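Local coordinates for protein putative dioxygenase (PDB 2PEB) that probably acts as a metal-dependent, ring-cleaving dioxygenase of the DOPA 4,5-dioxygenase family and binds a zinc ion, at residues H13-F18 against D81-P86; E31-R36 against D67-W72; F37-G42 against V59-N64; L75-L80 against L100-A105. One frame throughout, in Å; residues are numbered along the deposited sequence.

Interaction 1: residues H13-F18 against D81-P86; sequences HAHVYF and DILVHP. With ZN (zinc ion), chain C.
H13 and H85 face each other as an antiparallel hydrogen-bonded pair, H13 N giving to H85 O at 2.9 Å and H85 N giving back to H13 O. H15 and L83 exchange the same two bonds, and Y17 N donates to D81 O at 3.1 Å. A single water accepts from D81 N and donates to Y17 O, satisfying both. On one face of the sheet three imidazoles converge on zinc, through H13 ND1 (2.1 Å), H15 NE2 (1.9 Å) and H85 NE2 (2.2 Å); two atoms from elsewhere complete the site. H85 ND1 donates almost straight (171°) to P86 O at 2.8 Å, which helps set the ring's orientation, and H13 CB lies over one face of that ring. The Y17 ring turns its edge to D81 O and L83 CB, with CE2 3.8 Å from the latter, and its OH is hydrogen-bonded to H52. An alanine in place of Y17 would probably leave H52 ND1 without the hydroxyl and open a gap beside L83 CB, where the ring edge now lies. Three imidazole nitrogens thus meet at one metal, consistent with the metal site of a putative dioxygenase.

Interaction 2: residues E31-R36 against D67-W72; sequences EGLGAR and DKVVPW
W72 extends its indole from helix 67-72 over G32, L33 and R36 of helix 31-36, which runs antiparallel to it. Its CG is anti to the backbone N (chi1 -168°), which starts the indole off toward that helix. The far corner of the six-membered ring comes down on bare backbone: CH2 is 3.7 Å from G32 CA. A side chain at G32 would point toward W72 and run into that same corner, which explains why a glycine suits this helix turn. Further round, R36 crosses the indole at about a right angle, its CD 3.4 Å from W72 NE1, and CZ2 of the indole lies over one face of the guanidinium, the two planes 29° apart. R36 NE and W72 NE1 come near each other but are both donors, so no bond joins them. The guanidinium looks back to its own helix instead, where NH1 makes a weak bond to G32 O at 3.4 Å. On the same side of the indole, nearer CE3, L33 CD2 fills the corner between W72 CE3, 4.0 Å away, and V69 CG1, 3.9 Å away. F37 adds an edge-to-face ring against W72, and K3 of the second subunit packs on both W72 and R36. The segment axes stay 11.2 Å apart, a separation that one large flat side chain can bridge. The chemistry is therefore that of dispersion and shape: carbon against carbon in the buried part, with the exposed R36 crossing the indole at its NE1 side and setting a guanidinium face against CZ2.

Interaction 3: residues F37-G42 against V59-N64; sequences FEVQLG and VAFLPN
E38 meets the second segment first through its main chain, with E38 O 3.5 Å from F61 CB. The same carbonyl accepts from a water that in turn accepts from L62 N, so solvent bridges the two segments here. A second water donates both to E38 OE1 and to N64 OD1, linking these side chains at the surface. Next, V39 brings its CA 3.2 Å from A60 O in a CA-H...O contact and sets CB 3.7 Å from V59 CG1. CG1 of V39 is anti to the carbonyl carbon (chi1 -64°), and that branch touches both V59 CG1 and F61 CB. Q40 supplies the regular part of the pairing: Q40 N donates to A60 O at 2.8 Å, and A60 N returns a nearly linear bond (178°) to Q40 O at 2.9 Å. At L41 the pair is non-hydrogen-bonded, and its side chain runs beside V59, pointing the same way, so that CD2 sits 3.7 Å from V59 CG1 and close to CG2 as well. Helix 23-36 covers the face of V59 and L41, through L33 on V59 and R30 on L41, while A60 on the other face touches the zinc ligand H13. This is a beta hairpin of strands 40-45 and 55-61, the second and third strands of the beta-alpha-beta-beta-alpha-beta order that defines a ferredoxin-like fold.

Interaction 4: residues L75-L80 against L100-A105; sequences LNREGL and LWLGAA. With EDO (1,2-ethanediol), chain I.
R77 lays its side chain across L102 and G103, starting from a CB directed toward them. CG lies between the backbone N and the carbonyl carbon (chi1 67°), and from there the chain runs extended to NE. CD is the first atom to touch, 3.7 Å from L102 CB, and NE passes the same carbon before reaching the level of G103 N. CZ then sits 3.5 Å from G103 N, which lies over the centre of one guanidinium face. NH1 has G103 CA at 3.5 Å and donates to L80 O at 2.9 Å, reaching that oxygen from above the carbonyl plane. NH2 bonds to V97 O of the second subunit and lies near C1 of a bound ethanediol. G103 matters to this fit, because a CB there would collide with NH1; its backbone angles would also jam a CB against the preceding carbonyl O, which alone calls for glycine. Its own N donates to O1 of the ethanediol at 2.8 Å, and its O accepts from O2; the diol, probably from the crystallisation liquor, also bonds to S99 O of the second subunit. An alanine in place of R77 would probably leave L80 O and V97 O of that subunit without their donor and open a gap over G103. L80 O is brought within reach by a type I' turn from R77 to L80, closed by L80 N on R77 O. The contact thus joins the turn between helix 66-76 and strand 82-87 to strand 100-102, the outermost in this chain's ferredoxin-like sheet, whose W101 backbone hydrogen-bonds to the second subunit.

Overall arrangement
Interaction 1 is the centre of the set, carrying the three zinc ligands in the middle strands of the sheet, and the other contacts are built onto it. Interaction 3 continues the sheet on one side: A14 N meets V59 O at 2.8 Å, and the A60 side chain is about 8 Å from zinc. Interaction 4 continues it on the other, where I82 O meets L102 N at 2.8 Å and D81 OD1 reaches A104 N at 2.7 Å. Interactions 3 and 4 do not touch; their centres are about 17 Å apart. Interaction 2 packs helices over the sheet, through V70 against V84, with the V69 side chain about 12 Å from the metal. Interactions 1, 2 and 4 also reach the second subunit.

Interaction 1: residues H13-F18 against D81-P86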
loop_
_atom_site.group_PDB
_atom_site.type_symbol
_atom_site.label_atom_id
_atom_site.label_comp_id
_atom_site.label_asym_id
_atom_site.label_seq_id
_atom_site.Cartn_x
_atom_site.Cartn_y
_atom_site.Cartn_z
ATOM N N HIS A 13 -2.776 -2.249 11.171
ATOM C CA HIS A 13 -3.916 -1.337 11.213
ATOM C C HIS A 13 -4.163 -0.744 9.877
ATOM O O HIS A 13 -3.232 -0.372 9.188
ATOM C CB HIS A 13 -3.599 -0.156 12.104
ATOM C CG HIS A 13 -3.679 -0.437 13.557
ATOM N ND1 HIS A 13 -3.480 0.551 14.499
ATOM C CD2 HIS A 13 -3.970 -1.569 14.239
ATOM C CE1 HIS A 13 -3.624 0.021 15.705
ATOM N NE2 HIS A 13 -3.947 -1.256 15.577
ATOM N N ALA A 14 -5.417 -0.644 9.500
ATOM C CA ALA A 14 -5.890 0.325 8.506
ATOM C C ALA A 14 -6.585 1.506 9.207
ATOM O O ALA A 14 -7.395 1.320 10.099
ATOM C CB ALA A 14 -6.798 -0.338 7.558
ATOM N N HIS A 15 -6.192 2.718 8.834
ATOM C CA HIS A 15 -6.841 3.975 9.249
ATOM C C HIS A 15 -7.564 4.522 8.008
ATOM O O HIS A 15 -6.937 4.846 6.992
ATOM C CB HIS A 15 -5.832 4.953 9.881
ATOM C CG HIS A 15 -5.254 4.432 11.177
ATOM N ND1 HIS A 15 -5.843 4.708 12.398
ATOM C CD2 HIS A 15 -4.181 3.651 11.453
ATOM C CE1 HIS A 15 -5.190 4.096 13.358
ATOM N NE2 HIS A 15 -4.145 3.494 12.830
ATOM N N VAL A 16 -8.891 4.533 8.071
ATOM C CA VAL A 16 -9.736 4.962 6.966
ATOM C C VAL A 16 -10.171 6.368 7.271
ATOM O O VAL A 16 -10.921 6.623 8.240
ATOM C CB VAL A 16 -10.954 4.023 6.802
ATOM C CG1 VAL A 16 -11.811 4.471 5.626
ATOM C CG2 VAL A 16 -10.525 2.551 6.626
ATOM N N TYR A 17 -9.637 7.315 6.503
ATOM C CA TYR A 17 -9.921 8.716 6.672
ATOM C C TYR A 17 -11.197 9.133 5.948
ATOM O O TYR A 17 -11.562 8.580 4.896
ATOM C CB TYR A 17 -8.720 9.569 6.235
ATOM C CG TYR A 17 -7.494 9.217 7.031
ATOM C CD1 TYR A 17 -7.268 9.811 8.257
ATOM C CD2 TYR A 17 -6.565 8.256 6.583
ATOM C CE1 TYR A 17 -6.180 9.461 9.039
ATOM C CE2 TYR A 17 -5.437 7.919 7.358
ATOM C CZ TYR A 17 -5.259 8.544 8.590
ATOM O OH TYR A 17 -4.211 8.234 9.410
ATOM N N PHE A 18 -11.865 10.124 6.514
ATOM C CA PHE A 18 -13.080 10.643 5.899
ATOM C C PHE A 18 -13.368 12.062 6.367
ATOM O O PHE A 18 -12.788 12.563 7.321
ATOM C CB PHE A 18 -14.274 9.722 6.227
ATOM C CG PHE A 18 -14.540 9.613 7.693
ATOM C CD1 PHE A 18 -15.342 10.547 8.340
ATOM C CD2 PHE A 18 -13.894 8.624 8.450
ATOM C CE1 PHE A 18 -15.534 10.487 9.689
ATOM C CE2 PHE A 18 -14.080 8.575 9.803
ATOM C CZ PHE A 18 -14.893 9.488 10.422
ATOM N N ASP A 81 -9.033 7.820 1.334
ATOM C CA ASP A 81 -7.604 7.647 1.586
ATOM C C ASP A 81 -7.449 6.768 2.814
ATOM O O ASP A 81 -8.175 6.964 3.824
ATOM C CB ASP A 81 -6.921 8.992 1.809
ATOM C CG ASP A 81 -7.148 9.954 0.648
ATOM O OD1 ASP A 81 -7.036 9.494 -0.516
ATOM O OD2 ASP A 81 -7.461 11.155 0.863
ATOM N N ILE A 82 -6.522 5.818 2.736
ATOM C CA ILE A 82 -6.359 4.786 3.734
ATOM C C ILE A 82 -4.886 4.520 3.961
ATOM O O ILE A 82 -4.126 4.193 3.071
ATOM C CB ILE A 82 -7.086 3.465 3.338
ATOM C CG1 ILE A 82 -8.562 3.695 3.129
ATOM C CG2 ILE A 82 -6.963 2.406 4.375
ATOM C CD1 ILE A 82 -9.255 2.480 2.618
ATOM N N LEU A 83 -4.479 4.756 5.192
ATOM C CA LEU A 83 -3.220 4.325 5.698
ATOM C C LEU A 83 -3.249 2.903 6.219
ATOM O O LEU A 83 -4.106 2.536 7.032
ATOM C CB LEU A 83 -2.841 5.232 6.856
ATOM C CG LEU A 83 -1.571 4.860 7.619
ATOM C CD1 LEU A 83 -0.335 5.104 6.741
ATOM C CD2 LEU A 83 -1.426 5.678 8.925
ATOM N N VAL A 84 -2.326 2.077 5.775
ATOM C CA VAL A 84 -2.110 0.779 6.388
ATOM C C VAL A 84 -0.686 0.692 6.966
ATOM O O VAL A 84 0.268 0.963 6.296
ATOM C CB VAL A 84 -2.351 -0.412 5.427
ATOM C CG1 VAL A 84 -2.089 -1.780 6.167
ATOM C CG2 VAL A 84 -3.777 -0.341 4.793
ATOM N N HIS A 85 -0.574 0.346 8.239
ATOM C CA HIS A 85 0.706 0.279 8.896
ATOM C C HIS A 85 0.806 -1.018 9.670
ATOM O O HIS A 85 -0.191 -1.559 10.124
ATOM C CB HIS A 85 1.023 1.537 9.745
ATOM C CG HIS A 85 0.264 1.643 11.032
ATOM N ND1 HIS A 85 0.578 0.876 12.129
ATOM C CD2 HIS A 85 -0.765 2.442 11.419
ATOM C CE1 HIS A 85 -0.263 1.156 13.121
ATOM N NE2 HIS A 85 -1.079 2.113 12.722
ATOM N N PRO A 86 2.019 -1.543 9.769
ATOM C CA PRO A 86 2.279 -2.708 10.583
ATOM C C PRO A 86 2.393 -2.320 12.026
ATOM O O PRO A 86 2.454 -1.124 12.351
ATOM C CB PRO A 86 3.612 -3.200 10.047
ATOM C CG PRO A 86 4.289 -1.942 9.630
ATOM C CD PRO A 86 3.275 -1.059 9.125
HETATM ZN ZN ZN C . -2.942 2.438 13.825
HETATM O O HOH W 1 -10.606 9.741 2.712
#

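Interaction 2: residues E31-R36 against D67-W72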
loop_
_atom_site.group_PDB
_atom_site.type_symbol
_atom_site.label_atom_id
_atom_site.label_comp_id
_atom_site.label_asym_id
_atom_site.label_seq_id
_atom_site.Cartn_x
_atom_site.Cartn_y
_atom_site.Cartn_z
ATOM N N GLU A 31 -18.641 -1.391 7.093
ATOM C CA GLU A 31 -19.555 -2.536 7.129
ATOM C C GLU A 31 -19.050 -3.669 6.249
ATOM O O GLU A 31 -19.106 -4.836 6.630
ATOM C CB GLU A 31 -20.931 -2.120 6.676
ATOM C CG GLU A 31 -21.983 -3.220 6.815
ATOM C CD GLU A 31 -22.057 -4.191 5.653
ATOM O OE1 GLU A 31 -21.590 -3.835 4.554
ATOM O OE2 GLU A 31 -22.588 -5.319 5.832
ATOM N N GLY A 32 -18.521 -3.341 5.089
ATOM C CA GLY A 32 -17.920 -4.350 4.226
ATOM C C GLY A 32 -16.781 -5.085 4.907
ATOM O O GLY A 32 -16.649 -6.292 4.796
ATOM N N LEU A 33 -15.936 -4.344 5.617
ATOM C CA LEU A 33 -14.857 -4.963 6.344
ATOM C C LEU A 33 -15.373 -5.879 7.469
ATOM O O LEU A 33 -14.888 -7.014 7.648
ATOM C CB LEU A 33 -13.968 -3.904 6.965
ATOM C CG LEU A 33 -13.125 -3.161 5.979
ATOM C CD1 LEU A 33 -12.496 -1.932 6.664
ATOM C CD2 LEU A 33 -12.055 -4.088 5.429
ATOM N N GLY A 34 -16.271 -5.374 8.295
ATOM C CA GLY A 34 -16.763 -6.139 9.444
ATOM C C GLY A 34 -17.585 -7.369 9.067
ATOM O O GLY A 34 -17.703 -8.299 9.840
ATOM N N ALA A 35 -18.089 -7.367 7.844
ATOM C CA ALA A 35 -18.894 -8.452 7.282
ATOM C C ALA A 35 -18.017 -9.550 6.742
ATOM O O ALA A 35 -18.396 -10.708 6.738
ATOM C CB ALA A 35 -19.765 -7.906 6.135
ATOM N N ARG A 36 -16.837 -9.197 6.250
ATOM C CA ARG A 36 -16.038 -10.163 5.461
ATOM C C ARG A 36 -14.792 -10.734 6.122
ATOM O O ARG A 36 -14.385 -11.830 5.803
ATOM C CB ARG A 36 -15.611 -9.524 4.149
ATOM C CG ARG A 36 -16.715 -9.196 3.202
ATOM C CD ARG A 36 -16.240 -8.423 1.978
ATOM N NE ARG A 36 -17.290 -8.374 0.963
ATOM C CZ ARG A 36 -18.381 -7.620 1.022
ATOM N NH1 ARG A 36 -18.599 -6.803 2.052
ATOM N NH2 ARG A 36 -19.278 -7.692 0.037
ATOM N N ASP A 67 -3.631 -10.210 3.157
ATOM C CA ASP A 67 -3.926 -10.457 1.728
ATOM C C ASP A 67 -5.437 -10.612 1.455
ATOM O O ASP A 67 -5.865 -10.887 0.306
ATOM C CB ASP A 67 -3.099 -11.620 1.181
ATOM C CG ASP A 67 -3.534 -12.948 1.700
ATOM O OD1 ASP A 67 -4.560 -13.038 2.426
ATOM O OD2 ASP A 67 -2.836 -13.913 1.347
ATOM N N LYS A 68 -6.247 -10.426 2.492
ATOM C CA LYS A 68 -7.678 -10.354 2.332
ATOM C C LYS A 68 -8.158 -8.931 2.429
ATOM O O LYS A 68 -8.777 -8.420 1.496
ATOM C CB LYS A 68 -8.387 -11.263 3.344
ATOM C CG LYS A 68 -7.891 -12.719 3.213
ATOM C CD LYS A 68 -8.403 -13.622 4.326
ATOM C CE LYS A 68 -7.875 -15.057 4.178
ATOM N NZ LYS A 68 -7.624 -15.408 2.747
ATOM N N VAL A 69 -7.888 -8.274 3.565
ATOM C CA VAL A 69 -8.302 -6.917 3.805
ATOM C C VAL A 69 -7.752 -5.885 2.813
ATOM O O VAL A 69 -8.480 -5.083 2.258
ATOM C CB VAL A 69 -7.990 -6.504 5.265
ATOM C CG1 VAL A 69 -8.278 -5.013 5.454
ATOM C CG2 VAL A 69 -8.827 -7.353 6.255
ATOM N N VAL A 70 -6.475 -5.956 2.526
ATOM C CA VAL A 70 -5.815 -4.896 1.792
ATOM C C VAL A 70 -6.196 -4.941 0.287
ATOM O O VAL A 70 -6.678 -3.950 -0.268
ATOM C CB VAL A 70 -4.302 -4.874 2.029
ATOM C CG1 VAL A 70 -3.641 -3.803 1.126
ATOM C CG2 VAL A 70 -4.012 -4.549 3.538
ATOM N N PRO A 71 -6.136 -6.133 -0.336
ATOM C CA PRO A 71 -6.698 -6.197 -1.717
ATOM C C PRO A 71 -8.171 -5.812 -1.830
ATOM O O PRO A 71 -8.563 -5.151 -2.803
ATOM C CB PRO A 71 -6.398 -7.620 -2.146
ATOM C CG PRO A 71 -5.241 -8.060 -1.285
ATOM C CD PRO A 71 -5.541 -7.419 0.060
ATOM N N TRP A 72 -8.982 -6.149 -0.821
ATOM C CA TRP A 72 -10.357 -5.705 -0.822
ATOM C C TRP A 72 -10.487 -4.200 -0.820
ATOM O O TRP A 72 -11.268 -3.646 -1.600
ATOM C CB TRP A 72 -11.167 -6.332 0.300
ATOM C CG TRP A 72 -12.631 -6.132 0.181
ATOM C CD1 TRP A 72 -13.530 -6.910 -0.505
ATOM C CD2 TRP A 72 -13.402 -5.072 0.788
ATOM N NE1 TRP A 72 -14.801 -6.393 -0.355
ATOM C CE2 TRP A 72 -14.749 -5.264 0.432
ATOM C CE3 TRP A 72 -13.075 -3.978 1.613
ATOM C CZ2 TRP A 72 -15.751 -4.398 0.839
ATOM C CZ3 TRP A 72 -14.097 -3.118 2.028
ATOM C CH2 TRP A 72 -15.410 -3.343 1.646
#

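Interaction 3: residues F37-G42 against V59-N64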
loop_
_atom_site.group_PDB
_atom_site.type_symbol
_atom_site.label_atom_id
_atom_site.label_comp_id
_atom_site.label_asym_id
_atom_site.label_seq_id
_atom_site.Cartn_x
_atom_site.Cartn_y
_atom_site.Cartn_z
ATOM N N PHE A 37 -14.128 -9.956 6.977
ATOM C CA PHE A 37 -12.782 -10.295 7.405
ATOM C C PHE A 37 -12.697 -10.396 8.916
ATOM O O PHE A 37 -13.629 -10.018 9.643
ATOM C CB PHE A 37 -11.774 -9.287 6.855
ATOM C CG PHE A 37 -11.905 -9.079 5.369
ATOM C CD1 PHE A 37 -11.673 -10.109 4.482
ATOM C CD2 PHE A 37 -12.355 -7.854 4.870
ATOM C CE1 PHE A 37 -11.835 -9.892 3.082
ATOM C CE2 PHE A 37 -12.524 -7.633 3.499
ATOM C CZ PHE A 37 -12.301 -8.676 2.608
ATOM N N GLU A 38 -11.593 -10.991 9.373
ATOM C CA GLU A 38 -11.313 -11.097 10.795
ATOM C C GLU A 38 -10.606 -9.840 11.221
ATOM O O GLU A 38 -9.389 -9.673 11.051
ATOM C CB GLU A 38 -10.505 -12.336 11.091
ATOM C CG GLU A 38 -11.230 -13.599 10.667
ATOM C CD GLU A 38 -10.414 -14.880 10.857
ATOM O OE1 GLU A 38 -9.270 -14.844 11.364
ATOM O OE2 GLU A 38 -10.947 -15.944 10.502
ATOM N N VAL A 39 -11.390 -8.890 11.695
ATOM C CA VAL A 39 -10.886 -7.574 12.055
ATOM C C VAL A 39 -11.483 -7.101 13.381
ATOM O O VAL A 39 -12.460 -7.641 13.865
ATOM C CB VAL A 39 -11.221 -6.491 11.004
ATOM C CG1 VAL A 39 -10.535 -6.769 9.656
ATOM C CG2 VAL A 39 -12.747 -6.341 10.866
ATOM N N GLN A 40 -10.793 -6.167 14.010
ATOM C CA GLN A 40 -11.257 -5.480 15.213
ATOM C C GLN A 40 -11.473 -4.038 14.792
ATOM O O GLN A 40 -10.528 -3.374 14.395
ATOM C CB GLN A 40 -10.195 -5.562 16.333
ATOM C CG GLN A 40 -9.518 -6.938 16.520
ATOM C CD GLN A 40 -7.960 -6.884 16.598
ATOM O OE1 GLN A 40 -7.267 -7.414 15.718
ATOM N NE2 GLN A 40 -7.422 -6.264 17.652
ATOM N N LEU A 41 -12.709 -3.560 14.856
ATOM C CA LEU A 41 -13.040 -2.239 14.441
ATOM C C LEU A 41 -13.004 -1.332 15.642
ATOM O O LEU A 41 -13.687 -1.589 16.625
ATOM C CB LEU A 41 -14.428 -2.225 13.818
ATOM C CG LEU A 41 -14.588 -3.023 12.533
ATOM C CD1 LEU A 41 -16.026 -2.965 12.034
ATOM C CD2 LEU A 41 -13.621 -2.490 11.451
ATOM N N GLY A 42 -12.198 -0.281 15.550
ATOM C CA GLY A 42 -12.077 0.686 16.622
ATOM C C GLY A 42 -13.089 1.795 16.496
ATOM O O GLY A 42 -13.968 1.796 15.619
ATOM N N VAL A 59 -9.071 -0.040 11.898
ATOM C CA VAL A 59 -9.373 -1.429 11.667
ATOM C C VAL A 59 -8.079 -2.200 11.957
ATOM O O VAL A 59 -7.076 -1.947 11.276
ATOM C CB VAL A 59 -9.715 -1.670 10.183
ATOM C CG1 VAL A 59 -10.243 -3.097 9.957
ATOM C CG2 VAL A 59 -10.744 -0.644 9.686
ATOM N N ALA A 60 -8.089 -3.111 12.918
ATOM C CA ALA A 60 -6.951 -3.971 13.274
ATOM C C ALA A 60 -7.158 -5.385 12.777
ATOM O O ALA A 60 -8.248 -5.910 12.850
ATOM C CB ALA A 60 -6.694 -3.996 14.804
ATOM N N PHE A 61 -6.069 -6.029 12.347
ATOM C CA PHE A 61 -6.110 -7.431 11.959
ATOM C C PHE A 61 -4.758 -8.087 12.136
ATOM O O PHE A 61 -3.706 -7.421 12.106
ATOM C CB PHE A 61 -6.602 -7.629 10.538
ATOM C CG PHE A 61 -5.989 -6.706 9.531
ATOM C CD1 PHE A 61 -6.511 -5.410 9.340
ATOM C CD2 PHE A 61 -4.957 -7.098 8.725
ATOM C CE1 PHE A 61 -5.972 -4.546 8.425
ATOM C CE2 PHE A 61 -4.427 -6.199 7.752
ATOM C CZ PHE A 61 -4.936 -4.950 7.613
ATOM N N LEU A 62 -4.801 -9.393 12.305
ATOM C CA LEU A 62 -3.585 -10.226 12.332
ATOM C C LEU A 62 -2.973 -10.351 10.933
ATOM O O LEU A 62 -3.637 -10.082 9.949
ATOM C CB LEU A 62 -3.884 -11.608 12.889
ATOM C CG LEU A 62 -4.218 -11.639 14.390
ATOM C CD1 LEU A 62 -4.662 -13.027 14.793
ATOM C CD2 LEU A 62 -2.989 -11.184 15.219
ATOM N N PRO A 63 -1.687 -10.724 10.859
ATOM C CA PRO A 63 -1.035 -10.817 9.554
ATOM C C PRO A 63 -1.740 -11.701 8.533
ATOM O O PRO A 63 -1.671 -11.365 7.324
ATOM C CB PRO A 63 0.360 -11.304 9.901
ATOM C CG PRO A 63 0.598 -10.709 11.252
ATOM C CD PRO A 63 -0.732 -10.986 11.942
ATOM N N ASN A 64 -2.419 -12.769 8.979
ATOM C CA ASN A 64 -3.156 -13.662 8.063
ATOM C C ASN A 64 -4.373 -13.036 7.320
ATOM O O ASN A 64 -4.972 -13.669 6.453
ATOM C CB ASN A 64 -3.479 -15.003 8.694
ATOM C CG ASN A 64 -4.628 -14.958 9.673
ATOM O OD1 ASN A 64 -5.355 -13.992 9.792
ATOM N ND2 ASN A 64 -4.825 -16.079 10.350
HETATM O O HOH W 2 -7.216 -10.724 12.553
HETATM O O HOH W 3 -7.076 -13.400 11.925
#

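Interaction 4: residues L75-L80 against L100-A105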
loop_
_atom_site.group_PDB
_atom_site.type_symbol
_atom_site.label_atom_id
_atom_site.label_comp_id
_atom_site.label_asym_id
_atom_site.label_seq_id
_atom_site.Cartn_x
_atom_site.Cartn_y
_atom_site.Cartn_z
ATOM N N LEU A 75 -9.753 -2.368 -4.076
ATOM C CA LEU A 75 -10.775 -2.412 -5.040
ATOM C C LEU A 75 -12.014 -1.651 -4.576
ATOM O O LEU A 75 -12.789 -1.157 -5.410
ATOM C CB LEU A 75 -11.185 -3.850 -5.355
ATOM C CG LEU A 75 -10.137 -4.765 -5.973
ATOM C CD1 LEU A 75 -10.756 -6.159 -6.303
ATOM C CD2 LEU A 75 -9.584 -4.125 -7.206
ATOM N N ASN A 76 -12.215 -1.517 -3.263
ATOM C CA ASN A 76 -13.538 -1.113 -2.726
ATOM C C ASN A 76 -13.514 0.125 -1.823
ATOM O O ASN A 76 -14.544 0.505 -1.240
ATOM C CB ASN A 76 -14.197 -2.266 -1.955
ATOM C CG ASN A 76 -14.585 -3.395 -2.834
ATOM O OD1 ASN A 76 -15.567 -3.281 -3.570
ATOM N ND2 ASN A 76 -13.857 -4.493 -2.763
ATOM N N ARG A 77 -12.365 0.793 -1.755
ATOM C CA ARG A 77 -12.248 1.987 -0.934
ATOM C C ARG A 77 -13.060 3.201 -1.415
ATOM O O ARG A 77 -13.187 4.199 -0.689
ATOM C CB ARG A 77 -10.804 2.372 -0.739
ATOM C CG ARG A 77 -10.120 2.817 -1.964
ATOM C CD ARG A 77 -8.709 3.164 -1.629
ATOM N NE ARG A 77 -8.006 3.499 -2.856
ATOM C CZ ARG A 77 -8.065 4.684 -3.467
ATOM N NH1 ARG A 77 -8.686 5.738 -2.918
ATOM N NH2 ARG A 77 -7.421 4.841 -4.622
ATOM N N GLU A 78 -13.601 3.133 -2.622
ATOM C CA GLU A 78 -14.440 4.170 -3.151
ATOM C C GLU A 78 -13.871 5.565 -2.895
ATOM O O GLU A 78 -14.587 6.479 -2.463
ATOM C CB GLU A 78 -15.826 4.068 -2.542
ATOM C CG GLU A 78 -16.597 2.888 -2.993
ATOM C CD GLU A 78 -18.048 3.012 -2.577
ATOM O OE1 GLU A 78 -18.762 3.867 -3.163
ATOM O OE2 GLU A 78 -18.463 2.268 -1.657
ATOM N N GLY A 79 -12.603 5.746 -3.224
ATOM C CA GLY A 79 -12.004 7.049 -3.246
ATOM C C GLY A 79 -11.503 7.531 -1.909
ATOM O O GLY A 79 -10.944 8.619 -1.842
ATOM N N LEU A 80 -11.695 6.740 -0.857
ATOM C CA LEU A 80 -11.191 7.115 0.475
ATOM C C LEU A 80 -9.677 6.953 0.565
ATOM O O LEU A 80 -9.096 6.068 -0.065
ATOM C CB LEU A 80 -11.838 6.220 1.533
ATOM C CG LEU A 80 -13.343 6.400 1.667
ATOM C CD1 LEU A 80 -13.876 5.317 2.630
ATOM C CD2 LEU A 80 -13.726 7.820 2.144
ATOM N N LEU A 100 1.974 2.008 4.160
ATOM C CA LEU A 100 1.580 2.229 2.774
ATOM C C LEU A 100 0.290 3.012 2.754
ATOM O O LEU A 100 -0.452 3.008 3.749
ATOM C CB LEU A 100 1.389 0.887 2.062
ATOM C CG LEU A 100 0.269 -0.020 2.499
ATOM C CD1 LEU A 100 -1.095 0.465 1.969
ATOM C CD2 LEU A 100 0.626 -1.487 2.072
ATOM N N TRP A 101 -0.026 3.558 1.585
ATOM C CA TRP A 101 -1.194 4.393 1.394
ATOM C C TRP A 101 -1.978 3.930 0.194
ATOM O O TRP A 101 -1.375 3.615 -0.844
ATOM C CB TRP A 101 -0.821 5.845 1.189
ATOM C CG TRP A 101 -0.524 6.556 2.426
ATOM C CD1 TRP A 101 0.708 6.777 2.939
ATOM C CD2 TRP A 101 -1.460 7.180 3.307
ATOM N NE1 TRP A 101 0.612 7.496 4.093
ATOM C CE2 TRP A 101 -0.712 7.780 4.332
ATOM C CE3 TRP A 101 -2.857 7.330 3.306
ATOM C CZ2 TRP A 101 -1.298 8.488 5.368
ATOM C CZ3 TRP A 101 -3.435 8.050 4.334
ATOM C CH2 TRP A 101 -2.658 8.617 5.349
ATOM N N LEU A 102 -3.288 3.881 0.388
ATOM C CA LEU A 102 -4.259 3.744 -0.683
ATOM C C LEU A 102 -4.887 5.121 -0.866
ATOM O O LEU A 102 -5.264 5.751 0.102
ATOM C CB LEU A 102 -5.313 2.711 -0.315
ATOM C CG LEU A 102 -4.832 1.416 0.347
ATOM C CD1 LEU A 102 -6.046 0.526 0.530
ATOM C CD2 LEU A 102 -3.752 0.723 -0.462
ATOM N N GLY A 103 -4.963 5.592 -2.105
ATOM C CA GLY A 103 -5.465 6.920 -2.397
ATOM C C GLY A 103 -4.327 7.896 -2.267
ATOM O O GLY A 103 -3.195 7.612 -2.672
ATOM N N ALA A 104 -4.595 9.048 -1.697
ATOM C CA ALA A 104 -3.594 10.090 -1.652
ATOM C C ALA A 104 -3.170 10.251 -0.192
ATOM O O ALA A 104 -4.020 10.391 0.692
ATOM C CB ALA A 104 -4.157 11.399 -2.251
ATOM N N ALA A 105 -1.868 10.193 0.062
ATOM C CA ALA A 105 -1.364 10.214 1.425
ATOM C C ALA A 105 -1.701 11.519 2.109
ATOM O O ALA A 105 -1.698 12.615 1.506
ATOM C CB ALA A 105 0.133 9.985 1.468
HETATM C C1 EDO I . -4.226 4.672 -5.530
HETATM O O1 EDO I . -3.715 4.354 -4.227
HETATM C C2 EDO I . -3.164 5.428 -6.281
HETATM O O2 EDO I . -2.628 6.415 -5.394
#